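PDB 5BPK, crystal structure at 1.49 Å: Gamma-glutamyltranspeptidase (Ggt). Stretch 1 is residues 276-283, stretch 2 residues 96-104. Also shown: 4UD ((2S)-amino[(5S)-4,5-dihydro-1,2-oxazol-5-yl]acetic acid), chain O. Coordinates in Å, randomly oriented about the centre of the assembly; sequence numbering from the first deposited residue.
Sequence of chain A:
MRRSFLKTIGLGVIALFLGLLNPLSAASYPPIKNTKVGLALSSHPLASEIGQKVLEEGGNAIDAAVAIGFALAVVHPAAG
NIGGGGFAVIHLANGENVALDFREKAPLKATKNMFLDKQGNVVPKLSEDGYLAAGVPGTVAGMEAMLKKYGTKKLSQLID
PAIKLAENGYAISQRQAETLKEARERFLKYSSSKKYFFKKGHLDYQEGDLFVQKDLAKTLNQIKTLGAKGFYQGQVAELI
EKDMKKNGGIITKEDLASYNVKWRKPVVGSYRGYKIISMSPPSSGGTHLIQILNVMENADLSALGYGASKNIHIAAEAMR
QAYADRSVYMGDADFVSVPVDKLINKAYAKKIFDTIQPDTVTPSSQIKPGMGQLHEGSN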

ATOM      1  N   ILE A 276      18.351  -1.261  -0.637  1.00 12.19           N
ATOM      2  CA  ILE A 276      16.910  -1.047  -0.738  1.00 12.81           C
ATOM      3  C   ILE A 276      16.239  -2.416  -0.828  1.00 12.06           C
ATOM      4  O   ILE A 276      16.553  -3.195  -1.735  1.00 12.85           O
ATOM      5  CB  ILE A 276      16.540  -0.221  -2.000  1.00 12.68           C
ATOM      6  CG1 ILE A 276      17.384   1.063  -2.126  1.00 12.60           C
ATOM      7  CG2 ILE A 276      15.037   0.099  -1.999  1.00 12.63           C
ATOM      8  CD1 ILE A 276      17.238   2.028  -0.947  1.00 15.33           C
ATOM      9  N   ILE A 277      15.345  -2.706   0.122  1.00 11.57           N
ATOM     10  CA  ILE A 277      14.580  -3.964   0.171  1.00 11.72           C
ATOM     11  C   ILE A 277      13.113  -3.609  -0.008  1.00 10.22           C
ATOM     12  O   ILE A 277      12.542  -2.925   0.836  1.00 10.94           O
ATOM     13  CB  ILE A 277      14.749  -4.699   1.533  1.00 11.73           C
ATOM     14  CG1 ILE A 277      16.238  -4.854   1.878  1.00 12.38           C
ATOM     15  CG2 ILE A 277      14.016  -6.061   1.532  1.00 12.95           C
ATOM     16  CD1 ILE A 277      16.991  -5.795   0.977  1.00 19.15           C
ATOM     17  N   SER A 278      12.490  -4.081  -1.080  1.00  9.39           N
ATOM     18  CA  SER A 278      11.104  -3.707  -1.359  1.00 10.04           C
ATOM     19  C   SER A 278      10.307  -4.835  -2.005  1.00 11.11           C
ATOM     20  O   SER A 278      10.827  -5.952  -2.197  1.00 10.31           O
ATOM     21  CB  SER A 278      11.064  -2.416  -2.191  1.00 10.72           C
ATOM     22  OG  SER A 278       9.760  -1.847  -2.211  1.00 11.88           O
ATOM     23  N   MET A 279       9.038  -4.560  -2.311  1.00 10.62           N
ATOM     24  CA  MET A 279       8.136  -5.627  -2.732  1.00 10.52           C
ATOM     25  C   MET A 279       8.247  -5.972  -4.203  1.00  8.22           C
ATOM     26  O   MET A 279       8.187  -5.102  -5.078  1.00 11.23           O
ATOM     27  CB  MET A 279       6.687  -5.306  -2.412  1.00 11.01           C
ATOM     28  CG  MET A 279       5.763  -6.480  -2.648  1.00 11.20           C
ATOM     29  SD  MET A 279       6.127  -7.871  -1.550  1.00 11.13           S
ATOM     30  CE  MET A 279       5.627  -9.248  -2.600  1.00 14.42           C
ATOM     31  N   SER A 280       8.380  -7.271  -4.431  1.00 10.86           N
ATOM     32  CA  SER A 280       8.518  -7.881  -5.743  1.00 10.65           C
ATOM     33  C   SER A 280       7.135  -8.181  -6.338  1.00 10.27           C
ATOM     34  O   SER A 280       6.117  -7.967  -5.678  1.00 11.78           O
ATOM     35  CB  SER A 280       9.298  -9.174  -5.558  1.00 11.54           C
ATOM     36  OG  SER A 280       8.798  -9.913  -4.448  1.00 11.86           O
ATOM     37  N   PRO A 281       7.090  -8.704  -7.582  1.00 10.13           N
ATOM     38  CA  PRO A 281       5.797  -9.086  -8.129  1.00 10.26           C
ATOM     39  C   PRO A 281       5.047 -10.020  -7.181  1.00 10.61           C
ATOM     40  O   PRO A 281       5.648 -10.926  -6.611  1.00 10.81           O
ATOM     41  CB  PRO A 281       6.174  -9.774  -9.442  1.00 11.33           C
ATOM     42  CG  PRO A 281       7.353  -8.966  -9.899  1.00  9.41           C
ATOM     43  CD  PRO A 281       8.138  -8.738  -8.619  1.00 11.09           C
ATOM     44  N   PRO A 282       3.730  -9.826  -7.024  1.00 11.00           N
ATOM     45  CA  PRO A 282       2.791  -9.089  -7.862  1.00 10.57           C
ATOM     46  C   PRO A 282       2.642  -7.590  -7.600  1.00 10.40           C
ATOM     47  O   PRO A 282       1.723  -6.981  -8.138  1.00 11.16           O
ATOM     48  CB  PRO A 282       1.474  -9.814  -7.597  1.00 11.29           C
ATOM     49  CG  PRO A 282       1.587 -10.203  -6.186  1.00 12.13           C
ATOM     50  CD  PRO A 282       3.021 -10.595  -5.993  1.00 10.51           C
ATOM     51  N   SER A 283       3.534  -6.996  -6.816  1.00 10.69           N
ATOM     52  CA  SER A 283       3.669  -5.544  -6.855  1.00  9.48           C
ATOM     53  C   SER A 283       4.693  -5.118  -7.910  1.00 10.71           C
ATOM     54  O   SER A 283       5.666  -5.824  -8.163  1.00 11.53           O
ATOM     55  CB  SER A 283       4.061  -4.968  -5.511  1.00 11.23           C
ATOM     56  OG  SER A 283       3.908  -3.572  -5.560  1.00 12.03           O
TER
HETATM   57  C3  4UD O 701      -3.844   1.950  -1.730  1.00 22.64           C
HETATM   58  C4  4UD O 701      -3.565   0.342  -3.236  1.00 18.07           C
HETATM   59  C5  4UD O 701      -4.704   1.157  -2.651  1.00 23.69           C
HETATM   60  C6  4UD O 701      -3.777  -0.158  -4.672  1.00 13.57           C
HETATM   61  C8  4UD O 701      -2.577  -1.013  -5.010  1.00 13.00           C
HETATM   62  O9  4UD O 701      -2.515  -2.166  -4.659  1.00 13.76           O
HETATM   63  O10 4UD O 701      -1.542  -0.493  -5.711  1.00 12.30           O
HETATM   64  N7  4UD O 701      -4.980  -0.996  -4.757  1.00 13.67           N
HETATM   65  O2  4UD O 701      -2.436   1.213  -3.247  1.00 24.83           O
HETATM   66  N1  4UD O 701      -2.617   1.926  -2.133  1.00 27.05           N
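Stretch 2, residues 96-104: ENVALDFRE

Stretch 2 runs as an extended strand from Asn97 to Phe102 and lies alongside stretch 1 in nearly the same direction, the two end-to-end vectors 25° apart. No hydrogen bond joins the stretches; the CA atoms of Ile277 and Asn97 are 7.4 Å apart, those of Met279 and Ala99 6.4 Å, so side chains fill the space between the backbones. Glu96 is exposed and out of reach. Asn97 points toward stretch 1, its ND2 3.8 Å from CD1 of Ile277, which lies in the strand that ends at Ser278. Strand alternation turns Val98 away and brings Ala99 back: its small CB packs 3.7 Å from SD of Met279, whose CA-to-CB bond leaves sideways although the end of the side chain comes nearer. Leu100 again points away. Asp101 faces stretch 1, with OD2 3.2 Å from CD of Pro282, a residue preceded by a cis peptide bond, and CB 4.2 Å from CE of Met279. Its OD1 accepts a hydrogen bond from the backbone N of Arg103 (2.9 Å), tying the carboxylate to the chain just beyond the strand. Phe102 does not reach stretch 1. Arg103 sets CB 4.2 Å from CG of Pro282 and extends its guanidinium to the ligand, NH1 donating a 2.9 Å hydrogen bond to O9 of 4UD. Glu104 lies beyond the contact.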

ATOM      1  N   GLU A  96      18.312 -11.893   7.353  1.00 17.39           N
ATOM      2  CA  GLU A  96      17.459 -12.345   6.258  1.00 16.08           C
ATOM      3  C   GLU A  96      16.452 -11.259   5.894  1.00 16.20           C
ATOM      4  O   GLU A  96      15.921 -10.558   6.769  1.00 15.79           O
ATOM      5  CB  GLU A  96      16.700 -13.620   6.635  1.00 19.43           C
ATOM      6  CG  GLU A  96      16.588 -14.611   5.509  1.00 32.09           C
ATOM      7  CD  GLU A  96      17.828 -15.469   5.398  1.00 40.47           C
ATOM      8  OE1 GLU A  96      18.645 -15.231   4.482  1.00 44.45           O
ATOM      9  OE2 GLU A  96      17.991 -16.366   6.253  1.00 47.60           O
ATOM     10  N   ASN A  97      16.193 -11.127   4.603  1.00 14.41           N
ATOM     11  CA  ASN A  97      15.133 -10.242   4.121  1.00 13.42           C
ATOM     12  C   ASN A  97      14.123 -11.056   3.332  1.00 13.50           C
ATOM     13  O   ASN A  97      14.494 -11.810   2.430  1.00 15.59           O
ATOM     14  CB  ASN A  97      15.712  -9.131   3.250  1.00 15.08           C
ATOM     15  CG  ASN A  97      16.742  -8.304   3.979  1.00 15.76           C
ATOM     16  OD1 ASN A  97      16.425  -7.574   4.924  1.00 17.08           O
ATOM     17  ND2 ASN A  97      17.989  -8.422   3.557  1.00 17.03           N
ATOM     18  N   VAL A  98      12.848 -10.933   3.690  1.00 13.72           N
ATOM     19  CA  VAL A  98      11.806 -11.722   3.049  1.00 12.50           C
ATOM     20  C   VAL A  98      10.619 -10.838   2.739  1.00 11.06           C
ATOM     21  O   VAL A  98      10.462  -9.772   3.340  1.00 13.25           O
ATOM     22  CB  VAL A  98      11.371 -12.909   3.941  1.00 15.26           C
ATOM     23  CG1 VAL A  98      12.586 -13.781   4.299  1.00 19.45           C
ATOM     24  CG2 VAL A  98      10.677 -12.413   5.188  1.00 18.78           C
ATOM     25  N   ALA A  99       9.820 -11.256   1.765  1.00 11.61           N
ATOM     26  CA  ALA A  99       8.618 -10.526   1.369  1.00 11.65           C
ATOM     27  C   ALA A  99       7.448 -11.484   1.456  1.00 13.98           C
ATOM     28  O   ALA A  99       7.523 -12.601   0.940  1.00 18.17           O
ATOM     29  CB  ALA A  99       8.754  -9.990  -0.034  1.00 14.05           C
ATOM     30  N   LEU A 100       6.395 -11.074   2.144  1.00 11.95           N
ATOM     31  CA  LEU A 100       5.183 -11.861   2.236  1.00 10.98           C
ATOM     32  C   LEU A 100       4.113 -11.275   1.311  1.00 10.05           C
ATOM     33  O   LEU A 100       3.733 -10.120   1.443  1.00 10.35           O
ATOM     34  CB  LEU A 100       4.674 -11.890   3.673  1.00 11.61           C
ATOM     35  CG  LEU A 100       3.388 -12.674   3.922  1.00 12.71           C
ATOM     36  CD1 LEU A 100       3.516 -14.127   3.536  1.00 12.58           C
ATOM     37  CD2 LEU A 100       2.961 -12.504   5.379  1.00 15.45           C
ATOM     38  N   ASP A 101       3.654 -12.102   0.384  1.00 10.48           N
ATOM     39  CA  ASP A 101       2.583 -11.788  -0.553  1.00  8.88           C
ATOM     40  C   ASP A 101       1.291 -12.354   0.042  1.00 10.96           C
ATOM     41  O   ASP A 101       1.078 -13.574   0.028  1.00 11.03           O
ATOM     42  CB  ASP A 101       2.937 -12.438  -1.918  1.00  8.87           C
ATOM     43  CG  ASP A 101       1.799 -12.434  -2.934  1.00 10.74           C
ATOM     44  OD1 ASP A 101       0.668 -11.995  -2.644  1.00 12.43           O
ATOM     45  OD2 ASP A 101       2.069 -12.934  -4.054  1.00 11.98           O
ATOM     46  N   PHE A 102       0.442 -11.466   0.570  1.00  9.67           N
ATOM     47  CA  PHE A 102      -0.935 -11.815   0.907  1.00  9.12           C
ATOM     48  C   PHE A 102      -1.937 -10.991   0.078  1.00  8.76           C
ATOM     49  O   PHE A 102      -2.988 -10.567   0.547  1.00  9.92           O
ATOM     50  CB  PHE A 102      -1.192 -11.791   2.426  1.00 10.51           C
ATOM     51  CG  PHE A 102      -0.947 -10.465   3.116  1.00  7.96           C
ATOM     52  CD1 PHE A 102       0.317 -10.114   3.568  1.00  9.83           C
ATOM     53  CD2 PHE A 102      -2.010  -9.636   3.439  1.00 10.43           C
ATOM     54  CE1 PHE A 102       0.518  -8.927   4.263  1.00 10.59           C
ATOM     55  CE2 PHE A 102      -1.809  -8.430   4.123  1.00  9.39           C
ATOM     56  CZ  PHE A 102      -0.534  -8.083   4.540  1.00  9.38           C
ATOM     57  N   ARG A 103      -1.576 -10.802  -1.185  1.00  9.14           N
ATOM     58  CA  ARG A 103      -2.421 -10.122  -2.163  1.00 10.50           C
ATOM     59  C   ARG A 103      -3.635 -10.977  -2.515  1.00  8.96           C
ATOM     60  O   ARG A 103      -3.549 -12.204  -2.589  1.00 10.45           O
ATOM     61  CB  ARG A 103      -1.596  -9.843  -3.415  1.00 10.05           C
ATOM     62  CG  ARG A 103      -2.295  -9.103  -4.544  1.00  9.10           C
ATOM     63  CD  ARG A 103      -2.643  -7.667  -4.191  1.00  9.18           C
ATOM     64  NE  ARG A 103      -2.850  -6.866  -5.400  1.00 11.63           N
ATOM     65  CZ  ARG A 103      -3.207  -5.584  -5.413  1.00 11.54           C
ATOM     66  NH1 ARG A 103      -3.450  -4.934  -4.293  1.00 12.41           N
ATOM     67  NH2 ARG A 103      -3.340  -4.943  -6.564  1.00 10.34           N
ATOM     68  N   GLU A 104      -4.770 -10.330  -2.783  1.00 10.23           N
ATOM     69  CA  GLU A 104      -5.958 -11.066  -3.208  1.00 11.13           C
ATOM     70  C   GLU A 104      -5.722 -11.785  -4.530  1.00 10.41           C
ATOM     71  O   GLU A 104      -4.907 -11.354  -5.357  1.00 11.42           O
ATOM     72  CB  GLU A 104      -7.178 -10.168  -3.346  1.00 11.94           C
ATOM     73  CG  GLU A 104      -7.554  -9.393  -2.091  1.00  9.96           C
ATOM     74  CD  GLU A 104      -7.002  -7.979  -2.097  1.00 10.24           C
ATOM     75  OE1 GLU A 104      -5.776  -7.814  -2.329  1.00 11.26           O
ATOM     76  OE2 GLU A 104      -7.804  -7.047  -1.859  1.00 10.72           O
TER